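Local coordinates for protein Polyphosphate:AMP phosphotransferase (Pseudomonas aeruginosa PAO1, PDB 3CZP) that transfers phosphate from inorganic polyphosphate to AMP to make ADP, and less efficiently to GMP, as a magnesium-dependent homodimer with two fused PPK2 domains, at residues A[90-94]-A[108-113]; A[116-120]-A[179-183]. One frame throughout, in Å; residues are numbered along the deposited sequence.

Interaction 1 (A[90-94]-A[108-113]); sequences QWRFW and GNWYSQ
Phe93, on the short helix 91-96, meets Trp110 in the first turn of helix 110-119 as a T-shaped (edge-to-face) aromatic pair in the first PPK2 domain, a P-loop kinase-like fold. The ring centroids of Phe93 and the six-membered ring of Trp110 lie 4.9 Å apart with planes at 81°. Trp110 directs its benzo edge at the middle of the Phe93 face, CE3 standing 3.6 Å from Phe93 CG. The indole reaches there because Trp110 CG sits between its backbone N and carbonyl carbon (chi1 41°). The other face of Phe93 carries the aliphatic CG of Arg92, its own neighbour, so the phenyl is sandwiched. Phe77 adds another edge-to-face partner, and helix 125-144 packs on Trp110 through Ala135 and Phe138.

This aromatic part is buried and tightly packed. The looser side lies toward the partly exposed Arg92 and Gln113, whose side chains approach from opposite directions without a hydrogen bond: Arg92 NH1 and Gln113 NE2 are 3.6 Å apart, their flat groups nearly perpendicular. Gln113 OE1 lies in the ring plane of Phe93, 3.5 Å from Phe93 CZ, at the edge where the C-H groups carry partial positive charge.

Asn109 and Ser112 form a capping box at the start of helix 110-119, Asn109 N giving a weak bond to Ser112 OG (3.3 Å). Asn109 ND2 hydrogen-bonds to Phe106 O and Asn49 OD1, while Asn109 OD1 accepts a weak capping bond from Tyr111 N, 3.0 Å long and bent to 130° at the hydrogen.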
loop_
_atom_site.group_PDB
_atom_site.type_symbol
_atom_site.label_atom_id
_atom_site.label_comp_id
_atom_site.label_asym_id
_atom_site.label_seq_id
_atom_site.Cartn_x
_atom_site.Cartn_y
_atom_site.Cartn_z
ATOM N N GLN A 90 4.105 -14.007 7.459
ATOM C CA GLN A 90 3.226 -14.150 6.300
ATOM C C GLN A 90 2.852 -12.789 5.608
ATOM O O GLN A 90 2.603 -12.740 4.387
ATOM C CB GLN A 90 1.933 -14.883 6.721
ATOM C CG GLN A 90 1.252 -15.600 5.518
ATOM C CD GLN A 90 0.127 -16.537 5.903
ATOM O OE1 GLN A 90 -1.000 -16.094 6.030
ATOM N NE2 GLN A 90 0.414 -17.864 5.999
ATOM N N TRP A 91 2.854 -11.709 6.387
ATOM C CA TRP A 91 2.448 -10.382 5.928
ATOM C C TRP A 91 3.174 -9.948 4.661
ATOM O O TRP A 91 2.585 -9.385 3.757
ATOM C CB TRP A 91 2.688 -9.393 7.069
ATOM C CG TRP A 91 2.234 -7.987 6.790
ATOM C CD1 TRP A 91 0.968 -7.460 6.986
ATOM C CD2 TRP A 91 3.048 -6.920 6.327
ATOM N NE1 TRP A 91 0.964 -6.138 6.625
ATOM C CE2 TRP A 91 2.227 -5.779 6.230
ATOM C CE3 TRP A 91 4.403 -6.794 6.069
ATOM C CZ2 TRP A 91 2.729 -4.541 5.832
ATOM C CZ3 TRP A 91 4.894 -5.589 5.647
ATOM C CH2 TRP A 91 4.074 -4.473 5.532
ATOM N N ARG A 92 4.474 -10.153 4.615
ATOM C CA ARG A 92 5.247 -9.694 3.499
ATOM C C ARG A 92 4.896 -10.363 2.192
ATOM O O ARG A 92 5.128 -9.784 1.107
ATOM C CB ARG A 92 6.699 -9.957 3.749
ATOM C CG ARG A 92 7.047 -11.383 3.766
ATOM C CD ARG A 92 8.546 -11.543 4.088
ATOM N NE ARG A 92 8.711 -11.384 5.523
ATOM C CZ ARG A 92 9.851 -11.563 6.177
ATOM N NH1 ARG A 92 10.965 -11.904 5.532
ATOM N NH2 ARG A 92 9.856 -11.447 7.491
ATOM N N PHE A 93 4.423 -11.613 2.252
ATOM C CA PHE A 93 3.939 -12.271 1.041
ATOM C C PHE A 93 2.583 -11.703 0.630
ATOM O O PHE A 93 2.298 -11.412 -0.564
ATOM C CB PHE A 93 3.830 -13.777 1.283
ATOM C CG PHE A 93 5.134 -14.407 1.644
ATOM C CD1 PHE A 93 6.220 -14.297 0.791
ATOM C CD2 PHE A 93 5.281 -15.105 2.809
ATOM C CE1 PHE A 93 7.419 -14.840 1.112
ATOM C CE2 PHE A 93 6.513 -15.672 3.122
ATOM C CZ PHE A 93 7.565 -15.515 2.257
ATOM N N TRP A 94 1.710 -11.520 1.586
ATOM C CA TRP A 94 0.367 -10.919 1.267
ATOM C C TRP A 94 0.515 -9.557 0.597
ATOM O O TRP A 94 -0.197 -9.223 -0.369
ATOM C CB TRP A 94 -0.479 -10.734 2.551
ATOM C CG TRP A 94 -1.094 -12.009 3.133
ATOM C CD1 TRP A 94 -0.571 -12.797 4.099
ATOM C CD2 TRP A 94 -2.324 -12.618 2.736
ATOM N NE1 TRP A 94 -1.411 -13.878 4.332
ATOM C CE2 TRP A 94 -2.481 -13.796 3.487
ATOM C CE3 TRP A 94 -3.278 -12.306 1.785
ATOM C CZ2 TRP A 94 -3.608 -14.630 3.369
ATOM C CZ3 TRP A 94 -4.408 -13.149 1.674
ATOM C CH2 TRP A 94 -4.545 -14.283 2.463
ATOM N N GLY A 108 12.802 -16.751 -3.504
ATOM C CA GLY A 108 12.967 -16.622 -2.029
ATOM C C GLY A 108 11.636 -16.653 -1.295
ATOM O O GLY A 108 11.416 -15.848 -0.366
ATOM N N ASN A 109 10.747 -17.573 -1.690
ATOM C CA ASN A 109 9.384 -17.539 -1.222
ATOM C C ASN A 109 9.335 -18.335 0.123
ATOM O O ASN A 109 10.358 -18.576 0.746
ATOM C CB ASN A 109 8.477 -18.096 -2.329
ATOM C CG ASN A 109 8.973 -19.442 -2.843
ATOM O OD1 ASN A 109 9.210 -20.379 -2.060
ATOM N ND2 ASN A 109 9.183 -19.527 -4.118
ATOM N N TRP A 110 8.170 -18.754 0.546
ATOM C CA TRP A 110 8.044 -19.485 1.807
ATOM C C TRP A 110 8.833 -20.836 1.830
ATOM O O TRP A 110 9.411 -21.192 2.829
ATOM C CB TRP A 110 6.557 -19.632 2.142
ATOM C CG TRP A 110 5.635 -19.948 1.023
ATOM C CD1 TRP A 110 5.229 -21.172 0.644
ATOM C CD2 TRP A 110 4.990 -19.011 0.131
ATOM N NE1 TRP A 110 4.352 -21.076 -0.390
ATOM C CE2 TRP A 110 4.193 -19.764 -0.744
ATOM C CE3 TRP A 110 5.010 -17.611 -0.010
ATOM C CZ2 TRP A 110 3.387 -19.169 -1.721
ATOM C CZ3 TRP A 110 4.238 -17.026 -1.010
ATOM C CH2 TRP A 110 3.449 -17.811 -1.850
ATOM N N TYR A 111 8.930 -21.530 0.710
ATOM C CA TYR A 111 9.732 -22.745 0.584
ATOM C C TYR A 111 11.219 -22.555 0.757
ATOM O O TYR A 111 11.852 -23.324 1.483
ATOM C CB TYR A 111 9.443 -23.415 -0.742
ATOM C CG TYR A 111 8.024 -23.846 -0.849
ATOM C CD1 TYR A 111 7.519 -24.827 0.007
ATOM C CD2 TYR A 111 7.173 -23.280 -1.749
ATOM C CE1 TYR A 111 6.215 -25.236 -0.050
ATOM C CE2 TYR A 111 5.861 -23.672 -1.809
ATOM C CZ TYR A 111 5.391 -24.700 -0.970
ATOM O OH TYR A 111 4.051 -25.117 -1.024
ATOM N N SER A 112 11.784 -21.534 0.131
ATOM C CA SER A 112 13.194 -21.200 0.315
ATOM C C SER A 112 13.433 -20.924 1.784
ATOM O O SER A 112 14.387 -21.386 2.357
ATOM C CB SER A 112 13.624 -19.978 -0.503
ATOM O OG SER A 112 13.001 -19.958 -1.772
ATOM N N GLN A 113 12.557 -20.142 2.398
ATOM C CA GLN A 113 12.689 -19.846 3.810
ATOM C C GLN A 113 12.747 -21.100 4.691
ATOM O O GLN A 113 13.729 -21.275 5.435
ATOM C CB GLN A 113 11.558 -18.919 4.260
ATOM C CG GLN A 113 11.612 -17.489 3.636
ATOM C CD GLN A 113 10.623 -16.553 4.292
ATOM O OE1 GLN A 113 9.557 -16.984 4.732
ATOM N NE2 GLN A 113 10.952 -15.254 4.324
#

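Interaction 2 (A[116-120]-A[179-183])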
loop_
_atom_site.group_PDB
_atom_site.type_symbol
_atom_site.label_atom_id
_atom_site.label_comp_id
_atom_site.label_asym_id
_atom_site.label_seq_id
_atom_site.Cartn_x
_atom_site.Cartn_y
_atom_site.Cartn_z
ATOM N N TYR A 116 15.876 -23.519 3.744
ATOM C CA TYR A 116 17.128 -22.930 4.252
ATOM C C TYR A 116 17.211 -23.071 5.775
ATOM O O TYR A 116 18.242 -23.480 6.321
ATOM C CB TYR A 116 17.235 -21.489 3.784
ATOM C CG TYR A 116 18.340 -20.701 4.444
ATOM C CD1 TYR A 116 19.683 -20.836 4.036
ATOM C CD2 TYR A 116 18.055 -19.832 5.520
ATOM C CE1 TYR A 116 20.703 -20.098 4.674
ATOM C CE2 TYR A 116 19.065 -19.108 6.172
ATOM C CZ TYR A 116 20.378 -19.241 5.745
ATOM O OH TYR A 116 21.351 -18.490 6.367
ATOM N N ALA A 117 16.115 -22.762 6.451
ATOM C CA ALA A 117 16.069 -22.768 7.905
ATOM C C ALA A 117 16.408 -24.173 8.489
ATOM O O ALA A 117 17.257 -24.333 9.422
ATOM C CB ALA A 117 14.663 -22.233 8.407
ATOM N N ARG A 118 15.877 -25.194 7.833
ATOM C CA ARG A 118 16.065 -26.596 8.264
ATOM C C ARG A 118 17.450 -27.093 7.909
ATOM O O ARG A 118 18.152 -27.618 8.772
ATOM C CB ARG A 118 14.966 -27.453 7.673
ATOM C CG ARG A 118 14.832 -28.838 8.196
ATOM C CD ARG A 118 14.498 -28.803 9.623
ATOM N NE ARG A 118 14.534 -30.082 10.235
ATOM C CZ ARG A 118 15.519 -30.523 11.017
ATOM N NH1 ARG A 118 16.619 -29.787 11.231
ATOM N NH2 ARG A 118 15.392 -31.737 11.563
ATOM N N VAL A 119 17.884 -26.858 6.670
ATOM C CA VAL A 119 19.182 -27.315 6.218
ATOM C C VAL A 119 20.291 -26.700 7.075
ATOM O O VAL A 119 21.253 -27.361 7.402
ATOM C CB VAL A 119 19.431 -27.015 4.716
ATOM C CG1 VAL A 119 20.924 -27.232 4.351
ATOM C CG2 VAL A 119 18.470 -27.888 3.813
ATOM N N GLU A 120 20.094 -25.458 7.510
ATOM C CA GLU A 120 21.052 -24.749 8.355
ATOM C C GLU A 120 20.922 -25.027 9.850
ATOM O O GLU A 120 21.753 -24.583 10.647
ATOM C CB GLU A 120 20.908 -23.262 8.107
ATOM C CG GLU A 120 21.426 -22.842 6.747
ATOM C CD GLU A 120 22.946 -22.882 6.708
ATOM O OE1 GLU A 120 23.599 -21.957 7.230
ATOM O OE2 GLU A 120 23.504 -23.857 6.184
ATOM N N SER A 179 22.934 -17.428 -3.356
ATOM C CA SER A 179 22.387 -18.326 -2.315
ATOM C C SER A 179 23.154 -18.228 -0.983
ATOM O O SER A 179 24.386 -18.151 -0.981
ATOM C CB SER A 179 22.386 -19.786 -2.788
ATOM O OG SER A 179 21.880 -20.647 -1.767
ATOM N N PRO A 180 22.426 -18.219 0.154
ATOM C CA PRO A 180 23.092 -18.214 1.470
ATOM C C PRO A 180 23.723 -19.570 1.887
ATOM O O PRO A 180 24.550 -19.599 2.815
ATOM C CB PRO A 180 21.976 -17.781 2.429
ATOM C CG PRO A 180 20.708 -18.159 1.757
ATOM C CD PRO A 180 20.954 -18.190 0.272
ATOM N N LEU A 181 23.347 -20.657 1.195
ATOM C CA LEU A 181 23.938 -22.002 1.412
ATOM C C LEU A 181 25.213 -22.217 0.571
ATOM O O LEU A 181 25.301 -21.734 -0.573
ATOM C CB LEU A 181 22.933 -23.118 1.055
ATOM C CG LEU A 181 21.671 -23.345 1.892
ATOM C CD1 LEU A 181 20.799 -24.396 1.206
ATOM C CD2 LEU A 181 21.999 -23.740 3.343
ATOM N N ASP A 182 26.181 -22.947 1.141
ATOM C CA ASP A 182 27.422 -23.310 0.434
ATOM C C ASP A 182 27.197 -24.627 -0.286
ATOM O O ASP A 182 27.360 -25.698 0.289
ATOM C CB ASP A 182 28.611 -23.435 1.408
ATOM C CG ASP A 182 29.955 -23.716 0.696
ATOM O OD1 ASP A 182 29.980 -24.012 -0.524
ATOM O OD2 ASP A 182 31.001 -23.631 1.373
ATOM N N TRP A 183 26.854 -24.526 -1.552
ATOM C CA TRP A 183 26.563 -25.685 -2.344
ATOM C C TRP A 183 27.790 -26.537 -2.690
ATOM O O TRP A 183 27.647 -27.611 -3.208
ATOM C CB TRP A 183 25.767 -25.274 -3.570
ATOM C CG TRP A 183 24.381 -24.814 -3.251
ATOM C CD1 TRP A 183 24.001 -23.580 -2.901
ATOM C CD2 TRP A 183 23.208 -25.610 -3.243
ATOM N NE1 TRP A 183 22.674 -23.539 -2.677
ATOM C CE2 TRP A 183 22.156 -24.784 -2.887
ATOM C CE3 TRP A 183 22.951 -26.942 -3.501
ATOM C CZ2 TRP A 183 20.876 -25.243 -2.773
ATOM C CZ3 TRP A 183 21.692 -27.385 -3.399
ATOM C CH2 TRP A 183 20.667 -26.546 -3.045
#
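Residues 116-120, at the C-terminal end of helix 110-119, run beside the irregular segment 179-183, with Tyr116 and Leu181 the nearest pair at 7.4 Å between CA atoms and no hydrogen bond across the gap. Side chains alone bridge it. Leu181 is the buried centre: its CD2 reaches Val119 CG1 at 3.8 Å and also touches Tyr116 CD1. With its CG anti to the carbonyl carbon (chi1 -68°) and CD2 branching toward the helix, Leu181 slides past Tyr116 in the opposite direction.

Pro180 crosses the phenol ring obliquely, and its CB and CG both meet the CE1 corner, Pro180 CB lying 3.5 Å from Tyr116 CE1. Tyr116 gets there by placing CG anti to the backbone N (chi1 169°), beside the carbonyl carbon. One turn on, Glu120 bends at chi2 and lays CG 3.5 Å above the plane of the Tyr116 ring, offset toward the rim. Glu120 OE2 ends 3.2 Å from Leu181 CD2, a tight van der Waals touch of carboxylate on methyl rather than a bond. Pro180 and Glu120 belong to the exposed margin of the contact, whereas Val119 and Leu181 are buried.

Within 179-183, Ser179 OG ties the chain together. It accepts from Trp183 NE1 over 3.1 Å, lying in the indole plane, and takes a weaker bond from Leu181 N at 3.3 Å. Helix 186-203 adds Phe192, touching both Val119 and Leu181, and Val188, touching Leu181. Segment 179-183 follows the unmodelled residues 165-177, a place consistent with the lid region of the alpha/beta P-loop kinase-like fold, whose parallel sheet has strand order 2-3-1-4-5.

Both contacts use helix 110-119, interaction 1 at its start and interaction 2 toward its C-terminal end, and their centres lie about 16 Å apart. Interaction 1 is the more buried, its centre about 12 Å from the centre of the chain, and joins two helices through aromatic rings, with a capping box at the helix start. Interaction 2, centred about 27 Å from the chain centre, is only partly buried and joins the helix to a loop through aliphatic and proline carbons packed on one tyrosine ring, with no ring-ring pair. Each buries 223 Å² between its segments, and neither has a hydrogen bond across them. Both belong to the first PPK2 domain, which seems to be catalytically inactive.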